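Local coordinates for exoenzyme S (Pseudomonas aeruginosa, PDB 1HE9), which is a type III-secreted bifunctional toxin whose domain present here is a GTPase-activating domain, the whole protein also ADP-ribosylating host proteins such as several Ras-superfamily members, at residues R73-I78 with D107-V112; S20-L25 with S35-G40; S58-S63 with E124-R129. One frame throughout, in Å; residues are numbered along the deposited sequence.

Contact 1. Residues R73-I78 with D107-V112; sequences RSIGGI and DQLHQV
Arg73, the first residue past helix 61-72, lays its guanidinium obliquely beside helix 101-130, with NH1 4.1 Å from CG2 of Val112. A water takes a hydrogen bond from Arg73 NH1 and gives one to Gln108 O, while Glu115 of the same helix supplies a salt bridge to the same nitrogen. Ser74 turns its CB away, and its OG meets a second water, which accepts from Gly77 N and gives a weak hydrogen bond to Gln108 OE1. Ile75 makes the apolar part of the contact: its CG2 packs on CG of Leu109 at 4.1 Å, the two side chains crossing at about a right angle, and its CD1 lies 3.9 Å from Gln108 CB. From Ile75 to Ile78 the chain makes a type I' turn that joins the two short strands of a beta hairpin; both central residues have positive phi, which suits Gly76 and Gly77. Gly76 N donates to Gln108 OE1 at 2.8 Å and 161°, the donor tilted 19° from the carbonyl plane. Gln108 can make this reach because its chain runs extended beyond CG (chi2 152°). A neutral amide thus supplies an acceptor to the turn's backbone, while the buried Ile75 packs on Leu109 and Val112.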
loop_
_atom_site.group_PDB
_atom_site.type_symbol
_atom_site.label_atom_id
_atom_site.label_comp_id
_atom_site.label_asym_id
_atom_site.label_seq_id
_atom_site.Cartn_x
_atom_site.Cartn_y
_atom_site.Cartn_z
ATOM N N ARG A 73 -7.183 12.635 16.178
ATOM C CA ARG A 73 -7.109 12.976 17.602
ATOM C C ARG A 73 -6.042 14.026 17.858
ATOM O O ARG A 73 -4.935 13.900 17.376
ATOM C CB ARG A 73 -6.789 11.740 18.415
ATOM C CG ARG A 73 -6.631 12.042 19.870
ATOM C CD ARG A 73 -6.784 10.803 20.654
ATOM N NE ARG A 73 -7.971 10.027 20.322
ATOM C CZ ARG A 73 -8.125 8.793 20.766
ATOM N NH1 ARG A 73 -7.148 8.311 21.526
ATOM N NH2 ARG A 73 -9.189 8.060 20.435
ATOM N N SER A 74 -6.357 15.084 18.590
ATOM C CA SER A 74 -5.355 16.130 18.805
ATOM C C SER A 74 -4.440 15.714 19.928
ATOM O O SER A 74 -4.875 15.227 20.976
ATOM C CB SER A 74 -6.032 17.456 19.155
ATOM O OG SER A 74 -6.917 17.160 20.216
ATOM N N ILE A 75 -3.155 15.895 19.645
ATOM C CA ILE A 75 -2.023 15.601 20.520
ATOM C C ILE A 75 -1.467 16.997 20.796
ATOM O O ILE A 75 -0.813 17.623 19.924
ATOM C CB ILE A 75 -0.940 14.759 19.752
ATOM C CG1 ILE A 75 -1.577 13.442 19.216
ATOM C CG2 ILE A 75 0.308 14.587 20.623
ATOM C CD1 ILE A 75 -2.410 12.655 20.242
ATOM N N GLY A 76 -1.764 17.491 22.000
ATOM C CA GLY A 76 -1.358 18.836 22.381
ATOM C C GLY A 76 -1.958 19.878 21.438
ATOM O O GLY A 76 -1.264 20.762 20.910
ATOM N N GLY A 77 -3.256 19.743 21.187
ATOM C CA GLY A 77 -3.923 20.665 20.290
ATOM C C GLY A 77 -3.744 20.396 18.796
ATOM O O GLY A 77 -4.563 20.856 18.006
ATOM N N ILE A 78 -2.673 19.712 18.389
ATOM C CA ILE A 78 -2.452 19.368 16.977
ATOM C C ILE A 78 -2.796 17.883 16.748
ATOM O O ILE A 78 -2.489 17.023 17.574
ATOM C CB ILE A 78 -1.007 19.594 16.584
ATOM C CG1 ILE A 78 -0.702 21.073 16.649
ATOM C CG2 ILE A 78 -0.772 19.218 15.183
ATOM C CD1 ILE A 78 0.791 21.358 16.602
ATOM N N ASP A 107 1.090 11.794 27.576
ATOM C CA ASP A 107 -0.020 10.982 28.083
ATOM C C ASP A 107 -0.951 10.596 26.945
ATOM O O ASP A 107 -1.522 9.509 26.942
ATOM C CB ASP A 107 -0.759 11.799 29.103
ATOM C CG ASP A 107 0.138 12.290 30.198
ATOM O OD1 ASP A 107 1.393 11.998 30.179
ATOM O OD2 ASP A 107 -0.370 13.025 31.026
ATOM N N GLN A 108 -1.129 11.509 25.991
ATOM C CA GLN A 108 -2.068 11.300 24.913
ATOM C C GLN A 108 -1.514 10.236 24.020
ATOM O O GLN A 108 -2.241 9.312 23.686
ATOM C CB GLN A 108 -2.338 12.620 24.157
ATOM C CG GLN A 108 -3.386 13.534 24.834
ATOM C CD GLN A 108 -3.217 15.046 24.568
ATOM O OE1 GLN A 108 -3.025 15.513 23.444
ATOM N NE2 GLN A 108 -3.309 15.805 25.629
ATOM N N LEU A 109 -0.232 10.351 23.670
ATOM C CA LEU A 109 0.430 9.381 22.813
ATOM C C LEU A 109 0.395 7.961 23.428
ATOM O O LEU A 109 0.280 6.934 22.715
ATOM C CB LEU A 109 1.866 9.841 22.519
ATOM C CG LEU A 109 1.997 10.994 21.508
ATOM C CD1 LEU A 109 3.458 11.372 21.415
ATOM C CD2 LEU A 109 1.444 10.596 20.103
ATOM N N HIS A 110 0.445 7.887 24.755
ATOM C CA HIS A 110 0.400 6.582 25.407
ATOM C C HIS A 110 -1.000 5.995 25.184
ATOM O O HIS A 110 -1.162 4.815 24.922
ATOM C CB HIS A 110 0.648 6.673 26.947
ATOM C CG HIS A 110 2.044 7.119 27.377
ATOM N ND1 HIS A 110 2.346 7.373 28.681
ATOM C CD2 HIS A 110 3.168 7.342 26.653
ATOM C CE1 HIS A 110 3.629 7.750 28.767
ATOM N NE2 HIS A 110 4.136 7.736 27.560
ATOM N N GLN A 111 -2.027 6.821 25.334
ATOM C CA GLN A 111 -3.418 6.361 25.177
ATOM C C GLN A 111 -3.623 5.861 23.718
ATOM O O GLN A 111 -4.252 4.854 23.469
ATOM C CB GLN A 111 -4.362 7.538 25.517
ATOM C CG GLN A 111 -5.874 7.253 25.330
ATOM C CD GLN A 111 -6.222 5.969 26.024
ATOM O OE1 GLN A 111 -5.546 5.623 26.990
ATOM N NE2 GLN A 111 -7.241 5.235 25.540
ATOM N N VAL A 112 -3.063 6.567 22.749
ATOM C CA VAL A 112 -3.182 6.152 21.361
ATOM C C VAL A 112 -2.650 4.739 21.170
ATOM O O VAL A 112 -3.343 3.891 20.603
ATOM C CB VAL A 112 -2.423 7.103 20.438
ATOM C CG1 VAL A 112 -2.206 6.442 19.080
ATOM C CG2 VAL A 112 -3.195 8.409 20.327
HETATM O O HOH W 1 -5.093 9.801 23.043
HETATM O O HOH W 2 -4.874 18.091 22.447
#

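Contact 2. Residues S20-L25 with S35-G40; sequences SELATL and SRLASG
Two loops flanking helix 27-33 meet here, one opening with the 3-10 turn at residues 20-23 and the other bent into an inverse gamma turn centred on Leu37. The contact is a leucine cluster flanked by a salt bridge. Leu37 and Leu25 reach toward each other tip to tip, a tight pair with CD2 of Leu37 standing 3.4 Å from CD2 of Leu25 and 3.7 Å from its CD1. With CG lodged between its backbone N and carbonyl carbon (chi1 54°), Leu37 sends this methyl to the other loop, where CD2 of Leu22 also meets it at 4.3 Å. Leucine suits these three places because the side chains are buried and apolar. On the more exposed side, the extended chain of Glu21 passes Leu37 at about a right angle, and its OE2 forms a salt bridge with Arg36 NH2 at 3.2 Å. The carboxylate and guanidinium planes are 49° apart, a single-oxygen approach rather than a flat two-pronged pair. Glu33 of the intervening helix adds a long, weak ion pair to the same nitrogen; it also lies close to Glu21, and Arg36 probably eases the repulsion between the two carboxylates. Among the neighbouring helices, 43-57 meets Leu22 and Leu37 through Leu44, and 101-130 brings Leu109 against Leu22 and Leu25.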
loop_
_atom_site.group_PDB
_atom_site.type_symbol
_atom_site.label_atom_id
_atom_site.label_comp_id
_atom_site.label_asym_id
_atom_site.label_seq_id
_atom_site.Cartn_x
_atom_site.Cartn_y
_atom_site.Cartn_z
ATOM N N SER A 20 6.341 1.456 18.371
ATOM C CA SER A 20 6.294 1.042 19.777
ATOM C C SER A 20 6.872 1.951 20.853
ATOM O O SER A 20 6.298 2.030 21.938
ATOM C CB SER A 20 6.858 -0.374 19.959
ATOM O OG SER A 20 8.205 -0.445 19.542
ATOM N N GLU A 21 7.985 2.624 20.574
ATOM C CA GLU A 21 8.602 3.549 21.530
ATOM C C GLU A 21 7.575 4.524 22.175
ATOM O O GLU A 21 7.667 4.861 23.382
ATOM C CB GLU A 21 9.681 4.365 20.809
ATOM C CG GLU A 21 10.020 5.677 21.510
ATOM C CD GLU A 21 11.195 6.445 20.850
ATOM O OE1 GLU A 21 11.638 7.480 21.422
ATOM O OE2 GLU A 21 11.672 6.011 19.765
ATOM N N LEU A 22 6.616 4.960 21.346
ATOM C CA LEU A 22 5.562 5.896 21.719
ATOM C C LEU A 22 4.710 5.397 22.860
ATOM O O LEU A 22 4.098 6.184 23.542
ATOM C CB LEU A 22 4.660 6.199 20.514
ATOM C CG LEU A 22 5.327 6.963 19.373
ATOM C CD1 LEU A 22 4.361 7.067 18.205
ATOM C CD2 LEU A 22 5.752 8.352 19.833
ATOM N N ALA A 23 4.688 4.094 23.087
ATOM C CA ALA A 23 3.862 3.554 24.143
ATOM C C ALA A 23 4.401 3.873 25.540
ATOM O O ALA A 23 3.675 3.741 26.544
ATOM C CB ALA A 23 3.704 2.023 23.955
ATOM N N THR A 24 5.675 4.260 25.613
ATOM C CA THR A 24 6.295 4.602 26.894
ATOM C C THR A 24 7.113 5.903 26.786
ATOM O O THR A 24 7.866 6.236 27.687
ATOM C CB THR A 24 7.237 3.464 27.397
ATOM O OG1 THR A 24 8.283 3.224 26.435
ATOM C CG2 THR A 24 6.447 2.202 27.643
ATOM N N LEU A 25 6.993 6.611 25.664
ATOM C CA LEU A 25 7.712 7.866 25.465
ATOM C C LEU A 25 7.559 8.680 26.725
ATOM O O LEU A 25 6.450 8.799 27.251
ATOM C CB LEU A 25 7.123 8.657 24.296
ATOM C CG LEU A 25 7.862 9.925 23.837
ATOM C CD1 LEU A 25 9.347 9.585 23.622
ATOM C CD2 LEU A 25 7.236 10.479 22.524
ATOM N N SER A 35 12.505 15.796 17.318
ATOM C CA SER A 35 12.718 15.703 15.903
ATOM C C SER A 35 12.600 14.245 15.465
ATOM O O SER A 35 11.500 13.741 15.246
ATOM C CB SER A 35 14.101 16.284 15.588
ATOM O OG SER A 35 14.780 15.514 14.620
ATOM N N ARG A 36 13.748 13.580 15.388
ATOM C CA ARG A 36 13.889 12.190 14.960
ATOM C C ARG A 36 12.635 11.326 14.956
ATOM O O ARG A 36 12.247 10.808 13.898
ATOM C CB ARG A 36 14.965 11.504 15.794
ATOM C CG ARG A 36 15.509 10.244 15.143
ATOM C CD ARG A 36 14.605 9.030 15.357
ATOM N NE ARG A 36 14.761 8.438 16.689
ATOM C CZ ARG A 36 14.249 7.265 17.056
ATOM N NH1 ARG A 36 13.538 6.539 16.195
ATOM N NH2 ARG A 36 14.446 6.823 18.293
ATOM N N LEU A 37 12.031 11.150 16.137
ATOM C CA LEU A 37 10.808 10.355 16.273
ATOM C C LEU A 37 9.646 11.111 15.622
ATOM O O LEU A 37 8.563 11.253 16.206
ATOM C CB LEU A 37 10.495 10.010 17.764
ATOM C CG LEU A 37 10.366 10.957 18.972
ATOM C CD1 LEU A 37 9.678 12.262 18.651
ATOM C CD2 LEU A 37 9.582 10.218 20.015
ATOM N N ALA A 38 9.872 11.592 14.400
ATOM C CA ALA A 38 8.831 12.323 13.694
ATOM C C ALA A 38 9.040 12.342 12.181
ATOM O O ALA A 38 8.327 13.037 11.450
ATOM C CB ALA A 38 8.757 13.765 14.242
ATOM N N SER A 39 10.003 11.563 11.704
ATOM C CA SER A 39 10.309 11.590 10.286
ATOM C C SER A 39 11.143 10.408 9.937
ATOM O O SER A 39 11.506 9.629 10.803
ATOM C CB SER A 39 11.106 12.859 9.974
ATOM O OG SER A 39 12.131 13.065 10.947
ATOM N N GLY A 40 11.495 10.298 8.670
ATOM C CA GLY A 40 12.318 9.180 8.291
ATOM C C GLY A 40 11.655 7.884 8.703
ATOM O O GLY A 40 10.652 7.470 8.122
#

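Contact 3. Residues S58-S63 with E124-R129; sequences SQVEES and ESEVSR
Glu126 leaves its helix with CG anti to the backbone N (chi1 170°) and stays extended to the carboxylate, which carries both oxygens to the bend between helices 43-57 and 61-72. Ser58 turns to meet it: with OG also anti to its own backbone N (chi1 164°), the hydroxyl donates to Glu126 OE2 at 2.7 Å. The next residue supplies the second bond, Gln59 N to Glu126 OE1, also 2.7 Å and nearly straight at 169°. Each oxygen uses its syn lone pair, so a side-chain hydroxyl and a peptide N-H occupy the two inner positions of one carboxylate. This two-pronged grip fixes the rotation of the group, and a glutamate suits the place because both oxygens accept at once and its chain is long enough to bridge the helix and the bend.

Ser58 is engaged twice, for its OG also accepts from Val60 N at 3.0 Å. That bond closes an ST turn, placed where the chain has just left helix 43-57 and is about to enter helix 61-72 with Val60 at the N-cap position. The hydroxyl therefore relays the hold of Glu126 into the turn between consecutive helices. A water adds a further link, giving a hydrogen bond to Glu126 OE2 and pairing with Ser63 OG in the first turn of the new helix. The carboxylate is buried, and the several donors around it would probably favour its charged form.

Val60 slides alongside the glutamate, its CG2 3.5 Å from Glu126 OE2, and shelters that oxygen with a methyl. At the exposed margin Arg129 presents the edge of its guanidinium to Gln59 OE1, NH1 lying 3.7 Å away, a loose polar approach too long for a hydrogen bond. From helix 9-17, Leu9 packs against the Glu126 side chain.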
loop_
_atom_site.group_PDB
_atom_site.type_symbol
_atom_site.label_atom_id
_atom_site.label_comp_id
_atom_site.label_asym_id
_atom_site.label_seq_id
_atom_site.Cartn_x
_atom_site.Cartn_y
_atom_site.Cartn_z
ATOM N N SER A 58 -8.563 -1.038 4.836
ATOM C CA SER A 58 -9.237 -2.119 5.496
ATOM C C SER A 58 -10.655 -2.304 4.972
ATOM O O SER A 58 -11.306 -1.358 4.499
ATOM C CB SER A 58 -9.185 -1.885 7.014
ATOM O OG SER A 58 -10.112 -2.690 7.749
ATOM N N GLN A 59 -11.143 -3.531 5.035
ATOM C CA GLN A 59 -12.494 -3.761 4.578
ATOM C C GLN A 59 -13.419 -3.882 5.797
ATOM O O GLN A 59 -14.607 -4.174 5.646
ATOM C CB GLN A 59 -12.570 -5.038 3.733
ATOM C CG GLN A 59 -11.871 -4.980 2.346
ATOM C CD GLN A 59 -11.917 -6.350 1.661
ATOM O OE1 GLN A 59 -10.987 -7.154 1.791
ATOM N NE2 GLN A 59 -13.039 -6.642 0.986
ATOM N N VAL A 60 -12.875 -3.689 6.997
ATOM C CA VAL A 60 -13.679 -3.762 8.206
ATOM C C VAL A 60 -13.957 -2.329 8.612
ATOM O O VAL A 60 -13.054 -1.600 8.998
ATOM C CB VAL A 60 -12.931 -4.523 9.332
ATOM C CG1 VAL A 60 -13.829 -4.631 10.580
ATOM C CG2 VAL A 60 -12.528 -5.943 8.812
ATOM N N GLU A 61 -15.207 -1.916 8.489
ATOM C CA GLU A 61 -15.613 -0.556 8.832
ATOM C C GLU A 61 -15.174 -0.046 10.230
ATOM O O GLU A 61 -14.859 1.106 10.416
ATOM C CB GLU A 61 -17.139 -0.483 8.685
ATOM C CG GLU A 61 -17.775 0.860 8.932
ATOM C CD GLU A 61 -19.291 0.735 8.966
ATOM O OE1 GLU A 61 -19.955 1.685 9.394
ATOM O OE2 GLU A 61 -19.840 -0.321 8.580
ATOM N N GLU A 62 -15.185 -0.902 11.237
ATOM C CA GLU A 62 -14.786 -0.464 12.575
ATOM C C GLU A 62 -13.313 -0.104 12.578
ATOM O O GLU A 62 -12.915 0.875 13.226
ATOM C CB GLU A 62 -15.085 -1.547 13.621
ATOM C CG GLU A 62 -14.503 -1.273 15.017
ATOM C CD GLU A 62 -15.036 0.015 15.701
ATOM O OE1 GLU A 62 -14.671 0.282 16.906
ATOM O OE2 GLU A 62 -15.813 0.750 15.023
ATOM N N SER A 63 -12.514 -0.856 11.821
ATOM C CA SER A 63 -11.088 -0.570 11.750
ATOM C C SER A 63 -10.802 0.738 11.049
ATOM O O SER A 63 -9.925 1.483 11.494
ATOM C CB SER A 63 -10.345 -1.702 11.085
ATOM O OG SER A 63 -10.444 -2.840 11.912
ATOM N N GLU A 124 -4.539 -7.607 12.224
ATOM C CA GLU A 124 -3.789 -8.810 12.019
ATOM C C GLU A 124 -4.694 -9.904 11.533
ATOM O O GLU A 124 -4.342 -10.599 10.587
ATOM C CB GLU A 124 -3.085 -9.240 13.292
ATOM C CG GLU A 124 -1.773 -8.476 13.586
ATOM C CD GLU A 124 -1.066 -9.100 14.771
ATOM O OE1 GLU A 124 -1.553 -10.147 15.197
ATOM O OE2 GLU A 124 -0.063 -8.591 15.296
ATOM N N SER A 125 -5.873 -10.040 12.111
ATOM C CA SER A 125 -6.646 -11.132 11.659
ATOM C C SER A 125 -7.293 -10.900 10.319
ATOM O O SER A 125 -7.651 -11.872 9.682
ATOM C CB SER A 125 -7.614 -11.592 12.748
ATOM O OG SER A 125 -8.717 -10.730 12.916
ATOM N N GLU A 126 -7.463 -9.650 9.888
ATOM C CA GLU A 126 -7.973 -9.389 8.538
ATOM C C GLU A 126 -6.807 -9.722 7.590
ATOM O O GLU A 126 -6.973 -10.327 6.568
ATOM C CB GLU A 126 -8.338 -7.911 8.358
ATOM C CG GLU A 126 -8.655 -7.484 6.913
ATOM C CD GLU A 126 -9.233 -6.044 6.791
ATOM O OE1 GLU A 126 -9.718 -5.679 5.689
ATOM O OE2 GLU A 126 -9.198 -5.273 7.785
ATOM N N VAL A 127 -5.602 -9.292 7.895
ATOM C CA VAL A 127 -4.510 -9.647 7.002
ATOM C C VAL A 127 -4.371 -11.182 6.888
ATOM O O VAL A 127 -4.100 -11.736 5.827
ATOM C CB VAL A 127 -3.201 -9.120 7.534
ATOM C CG1 VAL A 127 -2.067 -9.829 6.888
ATOM C CG2 VAL A 127 -3.116 -7.653 7.278
ATOM N N SER A 128 -4.568 -11.898 7.974
ATOM C CA SER A 128 -4.395 -13.304 7.818
ATOM C C SER A 128 -5.621 -13.931 7.124
ATOM O O SER A 128 -5.470 -14.918 6.437
ATOM C CB SER A 128 -4.001 -13.951 9.170
ATOM O OG SER A 128 -5.138 -14.222 9.922
ATOM N N ARG A 129 -6.811 -13.341 7.247
ATOM C CA ARG A 129 -8.028 -13.870 6.598
ATOM C C ARG A 129 -7.897 -13.644 5.077
ATOM O O ARG A 129 -8.144 -14.539 4.266
ATOM C CB ARG A 129 -9.254 -13.097 7.122
ATOM C CG ARG A 129 -10.676 -13.601 6.807
ATOM C CD ARG A 129 -11.729 -12.410 6.877
ATOM N NE ARG A 129 -11.740 -11.619 5.618
ATOM C CZ ARG A 129 -11.965 -10.296 5.473
ATOM N NH1 ARG A 129 -11.920 -9.752 4.242
ATOM N NH2 ARG A 129 -12.233 -9.505 6.521
HETATM O O HOH W 3 -9.449 -5.159 10.631
#

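Helix 101-130 is shared by contacts 1 and 3, whose centres lie about 24 Å apart; along the chain, contact 1 is nested within the loop that contact 3 closes. Contact 2 closes before either opens, and sits across the chain's centre from contact 3, their centres about 25 Å apart. Contacts 1 and 2 are neighbours: their centres are about 13 Å apart, and His110 NE2 lies 2.6 Å from Leu25 O, a probable hydrogen bond between them. Both also lie near Arg45, seen to bind GDP in this protein although none is bound here: its side chain is about 9 Å from that of Leu37 and about 11 Å from that of Leu109. Contact 3 is remote from the annotated sites.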